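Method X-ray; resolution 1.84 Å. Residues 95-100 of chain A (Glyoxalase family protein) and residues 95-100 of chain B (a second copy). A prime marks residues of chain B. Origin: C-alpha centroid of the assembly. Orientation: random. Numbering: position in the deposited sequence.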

# COMPACT_ATOMS: atom_id res chain seq x y z
N GLY A 95 5.20 2.51 9.34
CA GLY A 95 4.55 3.03 8.14
C GLY A 95 4.39 1.97 7.05
O GLY A 95 4.69 0.79 7.27
N TYR A 96 3.87 2.38 5.90
CA TYR A 96 3.66 1.45 4.78
C TYR A 96 4.96 0.71 4.52
O TYR A 96 6.03 1.32 4.45
CB TYR A 96 3.22 2.21 3.53
CG TYR A 96 1.78 2.67 3.61
CD1 TYR A 96 0.74 1.74 3.49
CD2 TYR A 96 1.47 4.01 3.82
CE1 TYR A 96 -0.56 2.13 3.57
CE2 TYR A 96 0.14 4.42 3.90
CZ TYR A 96 -0.87 3.47 3.78
OH TYR A 96 -2.18 3.83 3.82
N LEU A 97 4.87 -0.60 4.36
CA LEU A 97 6.07 -1.41 4.16
C LEU A 97 6.24 -1.97 2.76
O LEU A 97 7.22 -1.68 2.05
CB LEU A 97 6.07 -2.58 5.16
CG LEU A 97 7.27 -3.53 5.07
CD1 LEU A 97 8.54 -2.78 5.36
CD2 LEU A 97 7.12 -4.70 6.08
N ARG A 98 5.29 -2.80 2.35
CA ARG A 98 5.41 -3.38 1.02
C ARG A 98 4.10 -3.98 0.56
O ARG A 98 3.25 -4.33 1.38
CB ARG A 98 6.46 -4.49 1.06
CG ARG A 98 6.13 -5.61 2.10
CD ARG A 98 5.63 -6.86 1.40
NE ARG A 98 5.08 -7.87 2.30
CZ ARG A 98 3.79 -7.95 2.62
NH1 ARG A 98 2.93 -7.07 2.13
NH2 ARG A 98 3.35 -8.95 3.37
N VAL A 99 3.95 -4.08 -0.75
CA VAL A 99 2.81 -4.78 -1.31
C VAL A 99 3.39 -6.16 -1.66
O VAL A 99 4.55 -6.28 -2.08
CB VAL A 99 2.24 -4.09 -2.58
CG1 VAL A 99 1.73 -2.68 -2.22
CG2 VAL A 99 3.28 -3.97 -3.66
N MSE A 100 2.58 -7.21 -1.43
CA MSE A 100 2.97 -8.60 -1.69
C MSE A 100 2.21 -9.14 -2.90
O MSE A 100 0.99 -9.02 -2.98
CB MSE A 100 2.64 -9.45 -0.45
CG MSE A 100 2.67 -10.97 -0.64
SE MSE A 100 4.45 -11.63 -0.84
CE MSE A 100 5.11 -11.45 0.96
N GLY B 95 7.96 7.32 -2.22
CA GLY B 95 7.63 6.07 -1.55
C GLY B 95 6.14 5.78 -1.43
O GLY B 95 5.31 6.52 -1.95
N TYR B 96 5.79 4.69 -0.74
CA TYR B 96 4.38 4.34 -0.57
C TYR B 96 3.66 5.55 0.01
O TYR B 96 4.15 6.16 0.96
CB TYR B 96 4.24 3.13 0.36
CG TYR B 96 4.63 1.82 -0.31
CD1 TYR B 96 3.80 1.26 -1.28
CD2 TYR B 96 5.81 1.15 0.05
CE1 TYR B 96 4.13 0.06 -1.89
CE2 TYR B 96 6.15 -0.06 -0.55
CZ TYR B 96 5.30 -0.60 -1.53
OH TYR B 96 5.57 -1.79 -2.15
N LEU B 97 2.49 5.89 -0.54
CA LEU B 97 1.77 7.07 -0.08
C LEU B 97 0.53 6.71 0.73
O LEU B 97 0.43 7.07 1.90
CB LEU B 97 1.37 7.96 -1.27
CG LEU B 97 0.54 9.23 -0.96
CD1 LEU B 97 1.36 10.22 -0.10
CD2 LEU B 97 0.13 9.89 -2.29
N ARG B 98 -0.41 6.00 0.13
CA ARG B 98 -1.63 5.68 0.85
C ARG B 98 -2.44 4.62 0.14
O ARG B 98 -2.27 4.39 -1.06
CB ARG B 98 -2.50 6.95 0.93
CG ARG B 98 -2.73 7.56 -0.49
CD ARG B 98 -4.17 7.51 -0.91
NE ARG B 98 -4.38 7.77 -2.34
CZ ARG B 98 -4.34 6.84 -3.30
NH1 ARG B 98 -4.08 5.57 -3.00
NH2 ARG B 98 -4.65 7.16 -4.56
N VAL B 99 -3.30 3.96 0.90
CA VAL B 99 -4.22 3.02 0.32
C VAL B 99 -5.53 3.82 0.20
O VAL B 99 -5.87 4.66 1.07
CB VAL B 99 -4.44 1.74 1.18
CG1 VAL B 99 -3.19 0.85 1.09
CG2 VAL B 99 -4.76 2.10 2.63
N MSE B 100 -6.25 3.55 -0.88
CA MSE B 100 -7.52 4.23 -1.15
C MSE B 100 -8.72 3.28 -1.07
O MSE B 100 -8.71 2.21 -1.66
CB MSE B 100 -7.46 4.88 -2.54
CG MSE B 100 -8.80 5.28 -3.09
SE MSE B 100 -9.37 6.97 -2.39
CE MSE B 100 -8.35 8.01 -3.64

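Two copies of one strand meet here at a steep angle, their N-to-C directions 107° apart and their axes 7.5 Å apart at closest approach. They do not pair edge to edge as a sheet would; the contact is made by side chains that meet each other and reach across to backbone, and one residue dominates it. Tyr96 and Tyr96′ each have 118 Å² covered by the opposing stretch, and their CA atoms lie 6.1 Å apart.

In both tyrosines the CA-to-CB bond points toward the other strand, and chi1 is m. At the centre, Tyr96 CB and Tyr96′ CB touch at 3.5 Å, and from there each ring runs along the partner strand. The ring brings its hydroxyl to a backbone amide: Val99′ N donates to Tyr96 OH at 3.1 Å, and Val99 N donates to Tyr96′ OH, also at 3.1 Å. On the way, Tyr96 CE2 passes 3.3 Å from Leu97′ O, a close packing contact.

Valine supplies the apolar complement. Its CB points sideways, yet CG1 still reaches the ring, with Val99 CG1 3.7 Å from Tyr96′ CE1 and Val99′ CG1 3.8 Å from Tyr96 CE1. The CA-to-CB bonds of Leu97 and Arg98 point away in both copies, so mainly backbone lies beside the ring. The rule is economical: the same tyrosine, once from each strand, packs along its length and accepts a backbone hydrogen bond at its hydroxyl.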